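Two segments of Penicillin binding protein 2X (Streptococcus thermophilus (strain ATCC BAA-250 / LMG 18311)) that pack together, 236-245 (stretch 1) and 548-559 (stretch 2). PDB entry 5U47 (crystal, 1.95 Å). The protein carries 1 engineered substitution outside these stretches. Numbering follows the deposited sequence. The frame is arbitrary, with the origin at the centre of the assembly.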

ATOM      1  N   THR A 236     -17.317  -7.783 -11.045  1.00 29.29           N
ATOM      2  CA  THR A 236     -17.738  -8.594 -12.199  1.00 29.76           C
ATOM      3  C   THR A 236     -16.775  -9.762 -12.436  1.00 30.09           C
ATOM      4  O   THR A 236     -17.199 -10.880 -12.781  1.00 28.60           O
ATOM      5  CB  THR A 236     -17.836  -7.756 -13.471  1.00 29.93           C
ATOM      6  OG1 THR A 236     -18.679  -6.632 -13.212  1.00 30.86           O
ATOM      7  CG2 THR A 236     -18.435  -8.584 -14.648  1.00 31.37           C
ATOM      8  N   PHE A 237     -15.483  -9.497 -12.249  1.00 28.02           N
ATOM      9  CA  PHE A 237     -14.442 -10.494 -12.453  1.00 28.11           C
ATOM     10  C   PHE A 237     -14.624 -11.641 -11.445  1.00 29.83           C
ATOM     11  O   PHE A 237     -14.492 -12.818 -11.802  1.00 28.87           O
ATOM     12  CB  PHE A 237     -13.073  -9.805 -12.349  1.00 26.63           C
ATOM     13  CG  PHE A 237     -11.878 -10.714 -12.530  1.00 25.89           C
ATOM     14  CD1 PHE A 237     -11.553 -11.232 -13.776  1.00 24.85           C
ATOM     15  CD2 PHE A 237     -11.009 -10.952 -11.467  1.00 25.86           C
ATOM     16  CE1 PHE A 237     -10.423 -12.028 -13.945  1.00 25.10           C
ATOM     17  CE2 PHE A 237      -9.882 -11.745 -11.638  1.00 25.76           C
ATOM     18  CZ  PHE A 237      -9.588 -12.280 -12.880  1.00 25.09           C
ATOM     19  N   MET A 238     -14.956 -11.302 -10.199  1.00 30.59           N
ATOM     20  CA  MET A 238     -15.204 -12.322  -9.173  1.00 31.68           C
ATOM     21  C   MET A 238     -16.460 -13.133  -9.473  1.00 32.89           C
ATOM     22  O   MET A 238     -16.497 -14.320  -9.187  1.00 32.43           O
ATOM     23  CB  MET A 238     -15.340 -11.701  -7.786  1.00 33.49           C
ATOM     24  CG  MET A 238     -14.091 -11.017  -7.288  1.00 35.73           C
ATOM     25  SD  MET A 238     -12.606 -12.010  -7.518  1.00 41.98           S
ATOM     26  CE  MET A 238     -13.019 -13.411  -6.474  1.00 35.69           C
ATOM     27  N   GLU A 239     -17.490 -12.485 -10.012  1.00 33.62           N
ATOM     28  CA  GLU A 239     -18.709 -13.205 -10.390  1.00 37.02           C
ATOM     29  C   GLU A 239     -18.374 -14.229 -11.473  1.00 35.97           C
ATOM     30  O   GLU A 239     -18.839 -15.351 -11.426  1.00 37.81           O
ATOM     31  CB  GLU A 239     -19.783 -12.249 -10.882  1.00 39.72           C
ATOM     32  CG  GLU A 239     -20.309 -11.346  -9.784  1.00 44.12           C
ATOM     33  CD  GLU A 239     -21.196 -10.217 -10.289  1.00 47.64           C
ATOM     34  OE1 GLU A 239     -21.423 -10.106 -11.527  1.00 53.22           O
ATOM     35  OE2 GLU A 239     -21.659  -9.436  -9.427  1.00 46.26           O
ATOM     36  N   GLN A 240     -17.536 -13.845 -12.424  1.00 33.92           N
ATOM     37  CA  GLN A 240     -17.136 -14.752 -13.512  1.00 35.07           C
ATOM     38  C   GLN A 240     -16.233 -15.908 -13.088  1.00 34.35           C
ATOM     39  O   GLN A 240     -16.389 -17.027 -13.567  1.00 32.02           O
ATOM     40  CB  GLN A 240     -16.363 -13.988 -14.573  1.00 36.28           C
ATOM     41  CG  GLN A 240     -17.157 -13.063 -15.468  1.00 37.88           C
ATOM     42  CD  GLN A 240     -16.239 -12.461 -16.517  1.00 40.04           C
ATOM     43  OE1 GLN A 240     -15.228 -11.848 -16.182  1.00 38.89           O
ATOM     44  NE2 GLN A 240     -16.570 -12.654 -17.786  1.00 40.29           N
ATOM     45  N   THR A 241     -15.266 -15.620 -12.217  1.00 32.54           N
ATOM     46  CA  THR A 241     -14.269 -16.622 -11.799  1.00 33.20           C
ATOM     47  C   THR A 241     -14.655 -17.447 -10.571  1.00 34.33           C
ATOM     48  O   THR A 241     -14.338 -18.641 -10.500  1.00 35.03           O
ATOM     49  CB  THR A 241     -12.907 -15.956 -11.489  1.00 32.68           C
ATOM     50  OG1 THR A 241     -13.056 -15.000 -10.430  1.00 32.09           O
ATOM     51  CG2 THR A 241     -12.352 -15.254 -12.701  1.00 33.57           C
ATOM     52  N   LYS A 242     -15.352 -16.814  -9.627  1.00 36.10           N
ATOM     53  CA  LYS A 242     -15.675 -17.417  -8.320  1.00 38.83           C
ATOM     54  C   LYS A 242     -14.397 -17.939  -7.635  1.00 38.47           C
ATOM     55  O   LYS A 242     -14.365 -19.062  -7.110  1.00 39.06           O
ATOM     56  CB  LYS A 242     -16.715 -18.546  -8.393  1.00 42.88           C
ATOM     57  CG  LYS A 242     -18.083 -18.190  -8.956  1.00 46.80           C
ATOM     58  CD  LYS A 242     -18.146 -18.386 -10.463  1.00 50.56           C
ATOM     59  CE  LYS A 242     -19.589 -18.336 -10.928  1.00 52.20           C
ATOM     60  NZ  LYS A 242     -19.672 -18.416 -12.407  1.00 53.75           N
ATOM     61  N   GLY A 243     -13.339 -17.131  -7.678  1.00 36.16           N
ATOM     62  CA  GLY A 243     -12.086 -17.485  -7.032  1.00 34.12           C
ATOM     63  C   GLY A 243     -12.206 -17.262  -5.535  1.00 32.86           C
ATOM     64  O   GLY A 243     -13.090 -16.518  -5.076  1.00 32.79           O
ATOM     65  N   ILE A 244     -11.317 -17.900  -4.777  1.00 30.76           N
ATOM     66  CA  ILE A 244     -11.298 -17.737  -3.328  1.00 32.20           C
ATOM     67  C   ILE A 244     -10.735 -16.372  -2.939  1.00 29.15           C
ATOM     68  O   ILE A 244     -11.061 -15.853  -1.891  1.00 27.87           O
ATOM     69  CB  ILE A 244     -10.582 -18.895  -2.604  1.00 35.95           C
ATOM     70  CG1 ILE A 244      -9.081 -18.917  -2.889  1.00 38.07           C
ATOM     71  CG2 ILE A 244     -11.226 -20.224  -3.021  1.00 38.62           C
ATOM     72  CD1 ILE A 244      -8.334 -19.941  -2.050  1.00 41.62           C
ATOM     73  N   ASN A 245      -9.879 -15.806  -3.789  1.00 28.00           N
ATOM     74  CA  ASN A 245      -9.364 -14.450  -3.566  1.00 26.20           C
ATOM     75  C   ASN A 245      -8.867 -13.864  -4.872  1.00 24.83           C
ATOM     76  O   ASN A 245      -8.741 -14.567  -5.869  1.00 25.17           O
ATOM     77  CB  ASN A 245      -8.303 -14.388  -2.441  1.00 27.98           C
ATOM     78  CG  ASN A 245      -6.999 -15.047  -2.807  1.00 29.25           C
ATOM     79  OD1 ASN A 245      -6.367 -14.682  -3.795  1.00 28.47           O
ATOM     80  ND2 ASN A 245      -6.564 -16.007  -1.983  1.00 30.71           N
ATOM     81  N   GLN A 548      -6.927 -16.508  -7.253  1.00 28.13           N
ATOM     82  CA  GLN A 548      -6.544 -17.803  -6.752  1.00 29.21           C
ATOM     83  C   GLN A 548      -7.729 -18.768  -6.788  1.00 30.58           C
ATOM     84  O   GLN A 548      -8.839 -18.439  -6.349  1.00 28.97           O
ATOM     85  CB  GLN A 548      -5.978 -17.699  -5.328  1.00 30.87           C
ATOM     86  CG  GLN A 548      -5.478 -19.031  -4.775  1.00 33.20           C
ATOM     87  CD  GLN A 548      -4.768 -18.933  -3.435  1.00 35.43           C
ATOM     88  OE1 GLN A 548      -4.400 -17.863  -2.995  1.00 35.86           O
ATOM     89  NE2 GLN A 548      -4.581 -20.079  -2.779  1.00 39.12           N
ATOM     90  N   GLU A 549      -7.457 -19.959  -7.322  1.00 31.60           N
ATOM     91  CA  GLU A 549      -8.409 -21.062  -7.408  1.00 34.20           C
ATOM     92  C   GLU A 549      -9.787 -20.681  -7.942  1.00 34.33           C
ATOM     93  O   GLU A 549     -10.797 -20.854  -7.264  1.00 35.71           O
ATOM     94  CB  GLU A 549      -8.512 -21.760  -6.054  1.00 37.46           C
ATOM     95  CG  GLU A 549      -7.188 -22.348  -5.594  1.00 40.66           C
ATOM     96  CD  GLU A 549      -7.209 -22.825  -4.152  1.00 45.17           C
ATOM     97  OE1 GLU A 549      -8.158 -23.530  -3.771  1.00 50.20           O
ATOM     98  OE2 GLU A 549      -6.254 -22.508  -3.403  1.00 49.12           O
ATOM     99  N   PRO A 550      -9.829 -20.154  -9.173  1.00 33.66           N
ATOM    100  CA  PRO A 550     -11.100 -19.844  -9.793  1.00 35.31           C
ATOM    101  C   PRO A 550     -11.891 -21.133 -10.079  1.00 39.06           C
ATOM    102  O   PRO A 550     -11.319 -22.079 -10.617  1.00 39.58           O
ATOM    103  CB  PRO A 550     -10.693 -19.173 -11.102  1.00 33.70           C
ATOM    104  CG  PRO A 550      -9.352 -19.741 -11.420  1.00 33.70           C
ATOM    105  CD  PRO A 550      -8.692 -19.918 -10.087  1.00 33.53           C
ATOM    106  N   LYS A 551     -13.163 -21.182  -9.672  1.00 42.06           N
ATOM    107  CA  LYS A 551     -14.028 -22.335  -9.974  1.00 47.03           C
ATOM    108  C   LYS A 551     -14.175 -22.499 -11.476  1.00 46.59           C
ATOM    109  O   LYS A 551     -14.178 -23.620 -11.977  1.00 48.69           O
ATOM    110  CB  LYS A 551     -15.443 -22.183  -9.402  1.00 51.56           C
ATOM    111  CG  LYS A 551     -15.718 -22.857  -8.069  1.00 56.68           C
ATOM    112  CD  LYS A 551     -15.003 -22.209  -6.914  1.00 58.71           C
ATOM    113  CE  LYS A 551     -15.374 -22.892  -5.608  1.00 62.93           C
ATOM    114  NZ  LYS A 551     -14.593 -22.352  -4.460  1.00 64.82           N
ATOM    115  N   THR A 552     -14.337 -21.369 -12.164  1.00 44.16           N
ATOM    116  CA  THR A 552     -14.507 -21.309 -13.611  1.00 44.52           C
ATOM    117  C   THR A 552     -13.386 -20.440 -14.138  1.00 42.15           C
ATOM    118  O   THR A 552     -13.161 -19.341 -13.606  1.00 41.56           O
ATOM    119  CB  THR A 552     -15.865 -20.660 -13.986  1.00 45.89           C
ATOM    120  OG1 THR A 552     -16.923 -21.282 -13.256  1.00 48.86           O
ATOM    121  CG2 THR A 552     -16.152 -20.794 -15.482  1.00 47.45           C
ATOM    122  N   TRP A 553     -12.661 -20.913 -15.157  1.00 42.12           N
ATOM    123  CA  TRP A 553     -11.544 -20.123 -15.698  1.00 40.21           C
ATOM    124  C   TRP A 553     -11.380 -20.158 -17.213  1.00 41.80           C
ATOM    125  O   TRP A 553     -11.561 -21.177 -17.849  1.00 43.55           O
ATOM    126  CB  TRP A 553     -10.200 -20.538 -15.078  1.00 38.13           C
ATOM    127  CG  TRP A 553      -9.111 -19.662 -15.616  1.00 36.03           C
ATOM    128  CD1 TRP A 553      -8.119 -20.005 -16.497  1.00 36.42           C
ATOM    129  CD2 TRP A 553      -8.979 -18.267 -15.388  1.00 32.96           C
ATOM    130  NE1 TRP A 553      -7.355 -18.902 -16.799  1.00 34.57           N
ATOM    131  CE2 TRP A 553      -7.863 -17.822 -16.130  1.00 32.52           C
ATOM    132  CE3 TRP A 553      -9.687 -17.346 -14.616  1.00 32.16           C
ATOM    133  CZ2 TRP A 553      -7.449 -16.510 -16.118  1.00 30.72           C
ATOM    134  CZ3 TRP A 553      -9.274 -16.034 -14.601  1.00 30.22           C
ATOM    135  CH2 TRP A 553      -8.156 -15.627 -15.340  1.00 30.88           C
ATOM    136  N   ASN A 554     -10.986 -19.011 -17.746  1.00 40.87           N
ATOM    137  CA  ASN A 554     -10.684 -18.831 -19.144  1.00 41.47           C
ATOM    138  C   ASN A 554      -9.857 -17.547 -19.186  1.00 37.69           C
ATOM    139  O   ASN A 554     -10.218 -16.574 -18.534  1.00 35.51           O
ATOM    140  CB  ASN A 554     -11.985 -18.684 -19.938  1.00 44.37           C
ATOM    141  CG  ASN A 554     -11.758 -18.575 -21.428  1.00 46.22           C
ATOM    142  OD1 ASN A 554     -10.845 -17.884 -21.893  1.00 45.47           O
ATOM    143  ND2 ASN A 554     -12.615 -19.230 -22.188  1.00 49.18           N
ATOM    144  N   ASN A 555      -8.762 -17.533 -19.934  1.00 36.57           N
ATOM    145  CA  ASN A 555      -7.939 -16.317 -20.016  1.00 36.39           C
ATOM    146  C   ASN A 555      -8.716 -15.084 -20.466  1.00 33.83           C
ATOM    147  O   ASN A 555      -8.364 -13.973 -20.101  1.00 30.94           O
ATOM    148  CB  ASN A 555      -6.688 -16.534 -20.871  1.00 38.39           C
ATOM    149  CG  ASN A 555      -5.597 -17.289 -20.126  1.00 39.55           C
ATOM    150  OD1 ASN A 555      -5.542 -17.272 -18.895  1.00 40.24           O
ATOM    151  ND2 ASN A 555      -4.705 -17.924 -20.868  1.00 41.37           N
ATOM    152  N   ASN A 556      -9.788 -15.294 -21.226  1.00 34.58           N
ATOM    153  CA  ASN A 556     -10.650 -14.214 -21.685  1.00 35.06           C
ATOM    154  C   ASN A 556     -11.237 -13.408 -20.533  1.00 32.47           C
ATOM    155  O   ASN A 556     -11.630 -12.249 -20.730  1.00 31.46           O
ATOM    156  CB  ASN A 556     -11.806 -14.771 -22.532  1.00 40.05           C
ATOM    157  CG  ASN A 556     -11.330 -15.421 -23.825  1.00 44.17           C
ATOM    158  OD1 ASN A 556     -10.212 -15.183 -24.272  1.00 48.23           O
ATOM    159  ND2 ASN A 556     -12.181 -16.255 -24.426  1.00 47.22           N
ATOM    160  N   PHE A 557     -11.310 -14.002 -19.339  1.00 31.22           N
ATOM    161  CA  PHE A 557     -11.857 -13.275 -18.196  1.00 30.99           C
ATOM    162  C   PHE A 557     -11.025 -12.068 -17.812  1.00 29.52           C
ATOM    163  O   PHE A 557     -11.563 -11.140 -17.216  1.00 28.98           O
ATOM    164  CB  PHE A 557     -12.057 -14.146 -16.950  1.00 32.23           C
ATOM    165  CG  PHE A 557     -13.083 -15.246 -17.106  1.00 33.92           C
ATOM    166  CD1 PHE A 557     -14.184 -15.106 -17.936  1.00 35.62           C
ATOM    167  CD2 PHE A 557     -12.992 -16.388 -16.321  1.00 34.88           C
ATOM    168  CE1 PHE A 557     -15.127 -16.118 -18.043  1.00 38.12           C
ATOM    169  CE2 PHE A 557     -13.944 -17.400 -16.416  1.00 36.41           C
ATOM    170  CZ  PHE A 557     -15.010 -17.265 -17.279  1.00 37.73           C
ATOM    171  N   PHE A 558      -9.732 -12.067 -18.140  1.00 28.13           N
ATOM    172  CA  PHE A 558      -8.901 -10.906 -17.816  1.00 27.35           C
ATOM    173  C   PHE A 558      -9.380  -9.638 -18.514  1.00 27.22           C
ATOM    174  O   PHE A 558      -9.147  -8.535 -18.016  1.00 26.71           O
ATOM    175  CB  PHE A 558      -7.423 -11.137 -18.138  1.00 26.49           C
ATOM    176  CG  PHE A 558      -6.714 -12.044 -17.181  1.00 26.55           C
ATOM    177  CD1 PHE A 558      -6.773 -11.821 -15.813  1.00 26.28           C
ATOM    178  CD2 PHE A 558      -5.914 -13.075 -17.651  1.00 27.95           C
ATOM    179  CE1 PHE A 558      -6.095 -12.643 -14.924  1.00 27.04           C
ATOM    180  CE2 PHE A 558      -5.210 -13.893 -16.769  1.00 28.21           C
ATOM    181  CZ  PHE A 558      -5.302 -13.680 -15.403  1.00 26.94           C
ATOM    182  N   ALA A 559     -10.051  -9.794 -19.653  1.00 28.93           N
ATOM    183  CA  ALA A 559     -10.568  -8.644 -20.395  1.00 28.73           C
ATOM    184  C   ALA A 559     -11.612  -7.886 -19.582  1.00 29.32           C
ATOM    185  O   ALA A 559     -11.802  -6.697 -19.777  1.00 29.07           O
ATOM    186  CB  ALA A 559     -11.152  -9.073 -21.709  1.00 31.23           C
TER

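Four hydrogen bonds join the two stretches, and three of them gather where Ile-244 and Asn-245 run antiparallel to Gln-548. The backbone of Gln-548 bonds in both directions: its N donates to Asn-245 O at 3.0 Å with an N-H...O angle of 166°, close to linear, while its O accepts from Ile-244 N, also at 3.0 Å but more bent at 141°. The side chains of the pair repeat the link, Asn-245 ND2 donating to Gln-548 OE1 at 3.0 Å and 156°. With its amide oxygen taken up in this way, Gln-548 uses the other end of the group within its own stretch, where NE2 donates to Glu-549 OE2 at 3.0 Å.

The fourth bond lies where the helix of stretch 1 ends. Thr-552 N donates to Thr-241 O at 3.2 Å, and the angle of 179° makes the bond essentially linear, though it is a little long. Thr-241 O also lies 2.9 Å from Lys-551 N, so two successive backbone nitrogens crowd one carbonyl. The same pair of threonines adds a CA-H...O contact, Thr-241 CA to Thr-552 O at 3.4 Å with 149° at the hydrogen. Thr-241 OG1 turns back into its own helix and bonds to Phe-237 O at 3.0 Å.

Between these two polar sites the backbones come very close. Lys-242 leaves helical geometry with positive phi (53°), and Gly-243 follows, its CA only 3.8 Å from Pro-550 CA and 3.5 Å from Gln-548 O. The absence of a side chain matters here: an ideal CB on Gly-243 would sit 3.0 Å from Gln-548 O, a tight approach.

Beyond the Thr-241 carbonyl the packing becomes largely apolar. Gln-240 lays its aliphatic portion over one face of the Phe-557 ring, with CB 4.2 Å from the ring centroid and 9° off the normal, the geometry of a CH-pi contact. Thr-241 CG2 touches two aromatic residues, 3.7 Å from Trp-553 CZ3 at the indole edge and 3.8 Å from Phe-557 CD2.

Phe-237, one helical turn earlier, extends this cluster with a t rotamer. Its CA-to-CB bond points sideways, yet the ring reaches stretch 2: CZ lies 4.1 Å from both Trp-553 CZ3 and Phe-558 CE1, and CE1 lies 4.0 Å from Phe-557 CB. Phe-557 O approaches the edge of the Phe-237 ring, 3.4 Å from CD1, placing a carbonyl oxygen near the electropositive ring hydrogens. In all, the contact buries 721 Å², summed over both sides.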